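Local coordinates for protein pngf-ii (PDB 4R4X) that probably hydrolyses the glycosylamine bond between asparagine and N-linked glycans, releasing sugar chains from glycoproteins as a peptide:N-glycosidase, at residues 240-246 against 305-311; 298-303 against 422-428; 435-439 against 483-488. All blocks are in the same frame, centred on the assembly; numbering follows the deposited sequence.

Contact 1: residues 240-246 against 305-311; sequences SNGDAYD and PFGIGHF
S240 supplies the direct backbone hydrogen bond between the two loops, its N donating to I308 O at 2.8 Å in the carbonyl plane. Its hydroxyl works within its own loop. OG, set anti to the backbone N (chi1 173°), accepts from G242 N in an ST turn and donates to D243 O at 2.6 Å. Water 1 carries the second polar link: it accepts from G307 N at 3.0 Å and lies within bonding reach of D243 O and Y245 O, with more acceptors nearby than it has protons. The rest is contact with flat groups. H310 turns one ring face to G242, whose CA sits 3.7 Å from the centroid, almost on the ring normal. D246 CB lies 3.8 Å from the F306 ring centroid, over the face, and the carboxylate continues across that ring with the two planes 20° apart. F311 presents its edge to G242 O, 3.3 Å from CE1, while A244 CB packs against F311 CZ at 3.7 Å. D243 is anchored outside the pair by R247 and H358. The contact joins the loop between strands 231-240 and 248-253 to the loop leaving strand 297-303, with P305 and I308 resting on strands 231-240 and 326-331.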
loop_
_atom_site.group_PDB
_atom_site.type_symbol
_atom_site.label_atom_id
_atom_site.label_comp_id
_atom_site.label_asym_id
_atom_site.label_seq_id
_atom_site.Cartn_x
_atom_site.Cartn_y
_atom_site.Cartn_z
ATOM N N SER A 240 -15.534 11.062 -8.594
ATOM C CA SER A 240 -16.117 11.652 -9.787
ATOM C C SER A 240 -15.996 13.166 -9.747
ATOM O O SER A 240 -16.219 13.775 -8.704
ATOM C CB SER A 240 -17.605 11.292 -9.942
ATOM O OG SER A 240 -18.206 12.003 -11.025
ATOM N N ASN A 241 -15.643 13.741 -10.898
ATOM C CA ASN A 241 -15.730 15.174 -11.168
ATOM C C ASN A 241 -16.823 15.479 -12.181
ATOM O O ASN A 241 -16.737 16.476 -12.912
ATOM C CB ASN A 241 -14.401 15.704 -11.742
ATOM C CG ASN A 241 -13.349 15.957 -10.682
ATOM O OD1 ASN A 241 -13.540 15.722 -9.490
ATOM N ND2 ASN A 241 -12.217 16.449 -11.124
ATOM N N GLY A 242 -17.828 14.613 -12.272
ATOM C CA GLY A 242 -18.894 14.811 -13.231
ATOM C C GLY A 242 -19.473 13.544 -13.805
ATOM O O GLY A 242 -20.665 13.485 -14.076
ATOM N N ASP A 243 -18.641 12.526 -14.006
ATOM C CA ASP A 243 -19.100 11.284 -14.608
ATOM C C ASP A 243 -19.990 10.543 -13.604
ATOM O O ASP A 243 -19.605 10.374 -12.460
ATOM C CB ASP A 243 -17.878 10.439 -15.002
ATOM C CG ASP A 243 -18.236 9.167 -15.770
ATOM O OD1 ASP A 243 -19.406 8.975 -16.150
ATOM O OD2 ASP A 243 -17.316 8.338 -15.996
ATOM N N ALA A 244 -21.161 10.096 -14.036
ATOM C CA ALA A 244 -22.103 9.389 -13.172
ATOM C C ALA A 244 -21.900 7.866 -13.120
ATOM O O ALA A 244 -22.486 7.206 -12.269
ATOM C CB ALA A 244 -23.526 9.675 -13.623
ATOM N N TYR A 245 -21.097 7.315 -14.026
ATOM C CA TYR A 245 -21.127 5.877 -14.295
ATOM C C TYR A 245 -20.042 5.043 -13.637
ATOM O O TYR A 245 -19.049 5.563 -13.136
ATOM C CB TYR A 245 -21.147 5.646 -15.810
ATOM C CG TYR A 245 -22.399 6.186 -16.450
ATOM C CD1 TYR A 245 -23.582 5.466 -16.414
ATOM C CD2 TYR A 245 -22.406 7.429 -17.072
ATOM C CE1 TYR A 245 -24.743 5.957 -16.995
ATOM C CE2 TYR A 245 -23.559 7.937 -17.656
ATOM C CZ TYR A 245 -24.724 7.197 -17.611
ATOM O OH TYR A 245 -25.862 7.685 -18.195
ATOM N N ASP A 246 -20.284 3.729 -13.633
ATOM C CA ASP A 246 -19.380 2.734 -13.048
ATOM C C ASP A 246 -18.376 2.249 -14.110
ATOM O O ASP A 246 -18.656 1.336 -14.913
ATOM C CB ASP A 246 -20.141 1.558 -12.413
ATOM C CG ASP A 246 -21.065 0.820 -13.382
ATOM O OD1 ASP A 246 -21.610 1.441 -14.320
ATOM O OD2 ASP A 246 -21.260 -0.420 -13.188
ATOM N N PRO A 305 -17.170 3.512 -8.599
ATOM C CA PRO A 305 -18.549 3.492 -8.229
ATOM C C PRO A 305 -19.330 4.485 -9.097
ATOM O O PRO A 305 -18.748 5.124 -9.950
ATOM C CB PRO A 305 -18.497 3.866 -6.751
ATOM C CG PRO A 305 -17.358 4.808 -6.662
ATOM C CD PRO A 305 -16.357 4.290 -7.648
ATOM N N PHE A 306 -20.641 4.543 -8.929
ATOM C CA PHE A 306 -21.471 5.497 -9.646
ATOM C C PHE A 306 -21.423 6.888 -8.996
ATOM O O PHE A 306 -22.066 7.119 -7.975
ATOM C CB PHE A 306 -22.904 5.029 -9.634
ATOM C CG PHE A 306 -23.195 3.823 -10.486
ATOM C CD1 PHE A 306 -23.607 3.970 -11.809
ATOM C CD2 PHE A 306 -23.173 2.555 -9.942
ATOM C CE1 PHE A 306 -23.966 2.862 -12.568
ATOM C CE2 PHE A 306 -23.499 1.450 -10.700
ATOM C CZ PHE A 306 -23.896 1.600 -12.012
ATOM N N GLY A 307 -20.621 7.776 -9.558
ATOM C CA GLY A 307 -20.672 9.224 -9.285
ATOM C C GLY A 307 -20.275 9.742 -7.921
ATOM O O GLY A 307 -20.785 10.794 -7.450
ATOM N N ILE A 308 -19.348 9.053 -7.280
ATOM C CA ILE A 308 -18.971 9.412 -5.917
ATOM C C ILE A 308 -18.337 10.803 -5.795
ATOM O O ILE A 308 -17.500 11.214 -6.604
ATOM C CB ILE A 308 -18.050 8.364 -5.279
ATOM C CG1 ILE A 308 -18.045 8.532 -3.754
ATOM C CG2 ILE A 308 -16.626 8.469 -5.840
ATOM C CD1 ILE A 308 -17.353 7.406 -3.037
ATOM N N GLY A 309 -18.776 11.519 -4.775
ATOM C CA GLY A 309 -18.296 12.852 -4.512
ATOM C C GLY A 309 -19.158 13.843 -5.241
ATOM O O GLY A 309 -19.958 14.539 -4.615
ATOM N N HIS A 310 -19.044 13.859 -6.564
ATOM C CA HIS A 310 -19.759 14.841 -7.385
ATOM C C HIS A 310 -21.271 14.828 -7.184
ATOM O O HIS A 310 -21.903 15.884 -7.067
ATOM C CB HIS A 310 -19.449 14.654 -8.856
ATOM C CG HIS A 310 -20.001 15.741 -9.726
ATOM N ND1 HIS A 310 -19.349 16.941 -9.924
ATOM C CD2 HIS A 310 -21.148 15.810 -10.443
ATOM C CE1 HIS A 310 -20.075 17.706 -10.724
ATOM N NE2 HIS A 310 -21.161 17.034 -11.064
ATOM N N PHE A 311 -21.853 13.640 -7.149
ATOM C CA PHE A 311 -23.280 13.527 -7.009
ATOM C C PHE A 311 -23.812 13.428 -5.563
ATOM O O PHE A 311 -25.006 13.275 -5.386
ATOM C CB PHE A 311 -23.753 12.319 -7.832
ATOM C CG PHE A 311 -23.630 12.531 -9.310
ATOM C CD1 PHE A 311 -22.441 12.307 -9.963
ATOM C CD2 PHE A 311 -24.715 12.989 -10.051
ATOM C CE1 PHE A 311 -22.324 12.531 -11.333
ATOM C CE2 PHE A 311 -24.615 13.215 -11.420
ATOM C CZ PHE A 311 -23.409 12.978 -12.064
HETATM O O HOH W 1 -18.662 7.813 -11.793
#

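Contact 2: residues 298-303 against 422-428; sequences ELMRFF and RYITTGH
This is a buried side-chain contact, led by E298, R301, R422 and I424, between two strands of a long antiparallel sheet, consistent with the paired jelly rolls of the PNGase F family. Strand 493-504 lies between 297-303 and 416-428, whose axes run nearly parallel 9.0 Å apart, at 19°. A classic beta bulge at L299 and M300, both facing V251, interrupts the first strand. The extended R422 side chain reaches this corner and grips E298 O end-on: NH2 donates at 2.9 Å and NH1 at 3.0 Å, both nearly in the guanidinium plane, while NE is held by E334. R301 instead holds the E298 carboxylate side-on in a salt bridge. Its NH2 meets the syn lone pair of OE1 at 2.8 Å and NE reaches OE2 from above the carboxylate plane; S531 and T386 also bind these oxygens. Bent at chi2 and chi3, R301 lays its guanidinium face over I424 CG2, 3.5 Å above the plane. Beyond it, F303 and H428 meet rim to rim, planes 33° apart. T426 OG1 accepts a weak 2.8 Å bond from R301 NH1, whose other partner is N529 O, and is hydrogen-bonded to H428 NE2, also at 2.8 Å.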
loop_
_atom_site.group_PDB
_atom_site.type_symbol
_atom_site.label_atom_id
_atom_site.label_comp_id
_atom_site.label_asym_id
_atom_site.label_seq_id
_atom_site.Cartn_x
_atom_site.Cartn_y
_atom_site.Cartn_z
ATOM N N GLU A 298 -1.389 -5.215 -15.877
ATOM C CA GLU A 298 -2.327 -4.577 -14.933
ATOM C C GLU A 298 -1.829 -4.714 -13.502
ATOM O O GLU A 298 -1.808 -5.828 -12.944
ATOM C CB GLU A 298 -3.706 -5.239 -15.014
ATOM C CG GLU A 298 -4.301 -5.214 -16.372
ATOM C CD GLU A 298 -5.652 -5.891 -16.450
ATOM O OE1 GLU A 298 -5.805 -7.022 -15.935
ATOM O OE2 GLU A 298 -6.563 -5.290 -17.045
ATOM N N LEU A 299 -1.383 -3.622 -12.888
ATOM C CA LEU A 299 -1.070 -3.683 -11.447
ATOM C C LEU A 299 -2.337 -3.931 -10.628
ATOM O O LEU A 299 -2.312 -4.707 -9.681
ATOM C CB LEU A 299 -0.415 -2.395 -10.948
ATOM C CG LEU A 299 0.906 -1.969 -11.577
ATOM C CD1 LEU A 299 1.497 -0.815 -10.753
ATOM C CD2 LEU A 299 1.888 -3.153 -11.625
HETATM N N MSE A 300 -3.429 -3.279 -11.014
HETATM C CA MSE A 300 -4.696 -3.288 -10.254
HETATM C C MSE A 300 -5.815 -3.023 -11.222
HETATM O O MSE A 300 -5.805 -2.012 -11.908
HETATM C CB MSE A 300 -4.703 -2.182 -9.175
HETATM C CG MSE A 300 -6.040 -2.036 -8.433
HETATM SE SE MSE A 300 -6.365 -0.185 -7.799
HETATM C CE MSE A 300 -4.553 0.274 -7.186
ATOM N N ARG A 301 -6.793 -3.936 -11.298
ATOM C CA ARG A 301 -8.012 -3.732 -12.055
ATOM C C ARG A 301 -9.079 -3.312 -11.054
ATOM O O ARG A 301 -9.264 -3.973 -10.014
ATOM C CB ARG A 301 -8.425 -5.018 -12.794
ATOM C CG ARG A 301 -9.822 -4.995 -13.424
ATOM C CD ARG A 301 -9.866 -4.869 -14.935
ATOM N NE ARG A 301 -9.012 -5.827 -15.640
ATOM C CZ ARG A 301 -9.338 -7.052 -16.070
ATOM N NH1 ARG A 301 -10.541 -7.576 -15.877
ATOM N NH2 ARG A 301 -8.406 -7.790 -16.679
ATOM N N PHE A 302 -9.747 -2.187 -11.335
ATOM C CA PHE A 302 -10.734 -1.637 -10.421
ATOM C C PHE A 302 -11.910 -1.084 -11.205
ATOM O O PHE A 302 -11.824 -0.839 -12.420
ATOM C CB PHE A 302 -10.135 -0.554 -9.488
ATOM C CG PHE A 302 -9.712 0.717 -10.193
ATOM C CD1 PHE A 302 -8.470 0.805 -10.831
ATOM C CD2 PHE A 302 -10.541 1.843 -10.204
ATOM C CE1 PHE A 302 -8.085 1.969 -11.488
ATOM C CE2 PHE A 302 -10.160 3.012 -10.865
ATOM C CZ PHE A 302 -8.931 3.082 -11.504
ATOM N N PHE A 303 -13.025 -0.898 -10.506
ATOM C CA PHE A 303 -14.194 -0.316 -11.125
ATOM C C PHE A 303 -14.638 0.856 -10.299
ATOM O O PHE A 303 -14.747 0.735 -9.089
ATOM C CB PHE A 303 -15.265 -1.377 -11.277
ATOM C CG PHE A 303 -14.872 -2.426 -12.263
ATOM C CD1 PHE A 303 -14.050 -3.468 -11.882
ATOM C CD2 PHE A 303 -15.192 -2.272 -13.597
ATOM C CE1 PHE A 303 -13.579 -4.388 -12.809
ATOM C CE2 PHE A 303 -14.761 -3.209 -14.535
ATOM C CZ PHE A 303 -13.929 -4.257 -14.144
ATOM N N ARG A 422 -0.960 -15.561 -13.060
ATOM C CA ARG A 422 -1.676 -14.475 -12.388
ATOM C C ARG A 422 -2.723 -14.014 -13.365
ATOM O O ARG A 422 -2.392 -13.478 -14.424
ATOM C CB ARG A 422 -0.724 -13.333 -12.045
ATOM C CG ARG A 422 -1.359 -12.111 -11.371
ATOM C CD ARG A 422 -0.294 -11.038 -11.211
ATOM N NE ARG A 422 -0.751 -9.798 -10.580
ATOM C CZ ARG A 422 -1.187 -8.716 -11.222
ATOM N NH1 ARG A 422 -1.520 -7.645 -10.523
ATOM N NH2 ARG A 422 -1.300 -8.686 -12.540
ATOM N N TYR A 423 -3.982 -14.240 -13.016
ATOM C CA TYR A 423 -5.081 -14.140 -13.964
ATOM C C TYR A 423 -6.164 -13.224 -13.409
ATOM O O TYR A 423 -6.716 -13.481 -12.328
ATOM C CB TYR A 423 -5.659 -15.523 -14.229
ATOM C CG TYR A 423 -6.796 -15.589 -15.228
ATOM C CD1 TYR A 423 -6.576 -15.352 -16.581
ATOM C CD2 TYR A 423 -8.084 -15.945 -14.831
ATOM C CE1 TYR A 423 -7.610 -15.441 -17.506
ATOM C CE2 TYR A 423 -9.114 -16.074 -15.753
ATOM C CZ TYR A 423 -8.872 -15.815 -17.088
ATOM O OH TYR A 423 -9.885 -15.881 -18.016
ATOM N N ILE A 424 -6.405 -12.138 -14.129
ATOM C CA ILE A 424 -7.457 -11.168 -13.793
ATOM C C ILE A 424 -8.537 -11.247 -14.847
ATOM O O ILE A 424 -8.271 -11.026 -16.019
ATOM C CB ILE A 424 -6.917 -9.731 -13.720
ATOM C CG1 ILE A 424 -5.742 -9.671 -12.754
ATOM C CG2 ILE A 424 -8.009 -8.759 -13.259
ATOM C CD1 ILE A 424 -5.053 -8.318 -12.688
ATOM N N THR A 425 -9.758 -11.554 -14.433
ATOM C CA THR A 425 -10.861 -11.675 -15.372
ATOM C C THR A 425 -12.106 -10.942 -14.906
ATOM O O THR A 425 -12.493 -11.064 -13.727
ATOM C CB THR A 425 -11.224 -13.152 -15.674
ATOM O OG1 THR A 425 -12.330 -13.182 -16.584
ATOM C CG2 THR A 425 -11.584 -13.940 -14.377
ATOM N N THR A 426 -12.718 -10.205 -15.838
ATOM C CA THR A 426 -14.055 -9.640 -15.647
ATOM C C THR A 426 -14.891 -9.758 -16.918
ATOM O O THR A 426 -14.383 -9.635 -18.032
ATOM C CB THR A 426 -14.027 -8.177 -15.162
ATOM O OG1 THR A 426 -13.352 -7.329 -16.098
ATOM C CG2 THR A 426 -13.355 -8.083 -13.818
ATOM N N GLY A 427 -16.175 -10.019 -16.712
ATOM C CA GLY A 427 -17.126 -10.222 -17.758
ATOM C C GLY A 427 -17.995 -8.989 -17.892
ATOM O O GLY A 427 -18.335 -8.332 -16.893
ATOM N N HIS A 428 -18.317 -8.659 -19.140
ATOM C CA HIS A 428 -19.052 -7.429 -19.484
ATOM C C HIS A 428 -20.123 -7.669 -20.541
ATOM O O HIS A 428 -20.099 -8.678 -21.251
ATOM C CB HIS A 428 -18.069 -6.368 -19.970
ATOM C CG HIS A 428 -17.004 -6.075 -18.975
ATOM N ND1 HIS A 428 -17.170 -5.147 -17.977
ATOM C CD2 HIS A 428 -15.814 -6.677 -18.739
ATOM C CE1 HIS A 428 -16.111 -5.158 -17.190
ATOM N NE2 HIS A 428 -15.276 -6.081 -17.627
#

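Contact 3: residues 435-439 against 483-488; sequences DEFVP and LSRSNW
The R485 guanidinium carries F437 CE1 over one face, 3.7 Å above the plane and offset toward the rim, and E436 OE2 at its edge. The F437 ring, its plane turned 52° from the guanidinium, has E436 CG over the centre of one face and S484 O near the plane at its edge; L483 CD1 touches CE1 obliquely. One face of the W488 indole lies under R485 CD, and the E436 carboxylate crosses its outer rim, OE2 coming within 3.3 Å of CH2. With CG trans to the backbone N (chi1 176°) and the chain extended beyond it, E436 runs beside R485 and ends in a salt bridge: R485 NE donates to the anti lone pair of E436 OE2 at 2.8 Å, nearly straight at 163°. Water 2 widens this link, donating to OE2 and accepting from R485 NH2. Outside the pair, S480 O holds NH1 of R485. S486 and a water join the loops further back. S486 N donates to E436 O at 2.9 Å, and S486 OG to D435 O at 2.8 Å, almost along the C=O axis, while water 3 bridges F437 O and S484 O. S486 is also the centre of an inverse gamma turn, closed by N487 N to R485 O. The result is two connecting loops of the C-terminal jelly roll pinned together, probably beside the groove between the two domains, where PNGase F has its active site.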
loop_
_atom_site.group_PDB
_atom_site.type_symbol
_atom_site.label_atom_id
_atom_site.label_comp_id
_atom_site.label_asym_id
_atom_site.label_seq_id
_atom_site.Cartn_x
_atom_site.Cartn_y
_atom_site.Cartn_z
ATOM N N ASP A 435 -22.868 -10.661 -20.410
ATOM C CA ASP A 435 -21.921 -11.356 -19.554
ATOM C C ASP A 435 -21.466 -10.557 -18.300
ATOM O O ASP A 435 -20.791 -11.109 -17.468
ATOM C CB ASP A 435 -20.725 -11.853 -20.351
ATOM C CG ASP A 435 -21.066 -13.039 -21.245
ATOM O OD1 ASP A 435 -22.184 -13.620 -21.108
ATOM O OD2 ASP A 435 -20.197 -13.400 -22.078
ATOM N N GLU A 436 -21.842 -9.284 -18.170
ATOM C CA GLU A 436 -21.679 -8.595 -16.880
ATOM C C GLU A 436 -22.509 -9.336 -15.818
ATOM O O GLU A 436 -22.113 -9.431 -14.657
ATOM C CB GLU A 436 -22.166 -7.147 -16.959
ATOM C CG GLU A 436 -22.119 -6.389 -15.638
ATOM C CD GLU A 436 -22.425 -4.903 -15.782
ATOM O OE1 GLU A 436 -22.539 -4.414 -16.937
ATOM O OE2 GLU A 436 -22.585 -4.208 -14.735
ATOM N N PHE A 437 -23.684 -9.818 -16.222
ATOM C CA PHE A 437 -24.685 -10.290 -15.281
ATOM C C PHE A 437 -24.998 -11.780 -15.314
ATOM O O PHE A 437 -25.836 -12.252 -14.523
ATOM C CB PHE A 437 -25.987 -9.496 -15.452
ATOM C CG PHE A 437 -25.840 -8.035 -15.133
ATOM C CD1 PHE A 437 -25.591 -7.624 -13.819
ATOM C CD2 PHE A 437 -25.946 -7.066 -16.141
ATOM C CE1 PHE A 437 -25.452 -6.273 -13.521
ATOM C CE2 PHE A 437 -25.812 -5.720 -15.848
ATOM C CZ PHE A 437 -25.544 -5.325 -14.530
ATOM N N VAL A 438 -24.322 -12.525 -16.184
ATOM C CA VAL A 438 -24.502 -13.967 -16.270
ATOM C C VAL A 438 -23.170 -14.681 -16.037
ATOM O O VAL A 438 -22.176 -14.360 -16.673
ATOM C CB VAL A 438 -24.976 -14.381 -17.678
ATOM C CG1 VAL A 438 -25.228 -15.881 -17.759
ATOM C CG2 VAL A 438 -26.200 -13.576 -18.108
ATOM N N PRO A 439 -23.143 -15.679 -15.147
ATOM C CA PRO A 439 -21.873 -16.338 -14.860
ATOM C C PRO A 439 -21.405 -17.169 -16.062
ATOM O O PRO A 439 -22.229 -17.826 -16.713
ATOM C CB PRO A 439 -22.196 -17.269 -13.698
ATOM C CG PRO A 439 -23.586 -16.976 -13.282
ATOM C CD PRO A 439 -24.260 -16.251 -14.395
ATOM N N LEU A 483 -26.102 -5.413 -7.602
ATOM C CA LEU A 483 -26.319 -6.620 -8.354
ATOM C C LEU A 483 -25.051 -7.476 -8.480
ATOM O O LEU A 483 -23.940 -6.950 -8.622
ATOM C CB LEU A 483 -26.851 -6.294 -9.738
ATOM C CG LEU A 483 -28.126 -5.452 -9.806
ATOM C CD1 LEU A 483 -28.366 -5.121 -11.246
ATOM C CD2 LEU A 483 -29.295 -6.222 -9.215
ATOM N N SER A 484 -25.242 -8.783 -8.396
ATOM C CA SER A 484 -24.170 -9.759 -8.555
ATOM C C SER A 484 -23.653 -9.742 -10.004
ATOM O O SER A 484 -24.431 -9.587 -10.958
ATOM C CB SER A 484 -24.668 -11.163 -8.137
ATOM O OG SER A 484 -24.940 -11.218 -6.741
ATOM N N ARG A 485 -22.332 -9.869 -10.171
ATOM C CA ARG A 485 -21.687 -9.653 -11.451
ATOM C C ARG A 485 -20.548 -10.624 -11.673
ATOM O O ARG A 485 -20.074 -11.255 -10.729
ATOM C CB ARG A 485 -21.118 -8.245 -11.490
ATOM C CG ARG A 485 -22.151 -7.159 -11.711
ATOM C CD ARG A 485 -21.481 -5.805 -11.534
ATOM N NE ARG A 485 -22.333 -4.715 -11.954
ATOM C CZ ARG A 485 -23.205 -4.056 -11.185
ATOM N NH1 ARG A 485 -23.405 -4.373 -9.922
ATOM N NH2 ARG A 485 -23.900 -3.067 -11.717
ATOM N N SER A 486 -20.089 -10.696 -12.926
ATOM C CA SER A 486 -18.967 -11.549 -13.323
ATOM C C SER A 486 -17.624 -10.971 -12.894
ATOM O O SER A 486 -16.828 -10.481 -13.713
ATOM C CB SER A 486 -18.992 -11.790 -14.829
ATOM O OG SER A 486 -20.086 -12.631 -15.185
ATOM N N ASN A 487 -17.411 -11.033 -11.592
ATOM C CA ASN A 487 -16.124 -10.834 -10.934
ATOM C C ASN A 487 -15.754 -9.388 -10.674
ATOM O O ASN A 487 -14.578 -9.071 -10.450
ATOM C CB ASN A 487 -14.976 -11.555 -11.642
ATOM C CG ASN A 487 -13.938 -12.093 -10.670
ATOM O OD1 ASN A 487 -14.262 -12.448 -9.541
ATOM N ND2 ASN A 487 -12.688 -12.176 -11.111
ATOM N N TRP A 488 -16.758 -8.522 -10.619
ATOM C CA TRP A 488 -16.506 -7.164 -10.159
ATOM C C TRP A 488 -17.689 -6.524 -9.498
ATOM O O TRP A 488 -18.799 -6.938 -9.726
ATOM C CB TRP A 488 -16.056 -6.298 -11.308
ATOM C CG TRP A 488 -16.954 -6.219 -12.517
ATOM C CD1 TRP A 488 -17.105 -7.154 -13.501
ATOM C CD2 TRP A 488 -17.730 -5.080 -12.926
ATOM N NE1 TRP A 488 -17.938 -6.679 -14.482
ATOM C CE2 TRP A 488 -18.346 -5.412 -14.145
ATOM C CE3 TRP A 488 -17.989 -3.833 -12.356
ATOM C CZ2 TRP A 488 -19.176 -4.536 -14.817
ATOM C CZ3 TRP A 488 -18.831 -2.953 -13.036
ATOM C CH2 TRP A 488 -19.397 -3.303 -14.251
HETATM O O HOH W 2 -23.033 -1.685 -14.345
HETATM O O HOH W 3 -26.465 -10.925 -12.128
#

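Contact 3 touches both of the others, while contacts 1 and 2 adjoin along the chain. Its centre lies about 13 Å from that of contact 2: W488 NE1 probably bonds G427 O at 3.0 Å, the W488 ring stacks with those of F303 and H428, and N487 ND2 probably bonds T425 O. Contact 1, about 21 Å from each by centres, meets contact 3 where D246 OD2 packs 3.5 Å from W488 CZ3. Water 2, bonded to E436 OE2, lies 2.5 Å from D246 OD2, between the two carboxylates, which resembles the water-sharing Asp and Glu of the PNGase F active site. The zinc ions lie away from here, at E52 and D159 and at H542 and H545 of the evident C-terminal histidine tag.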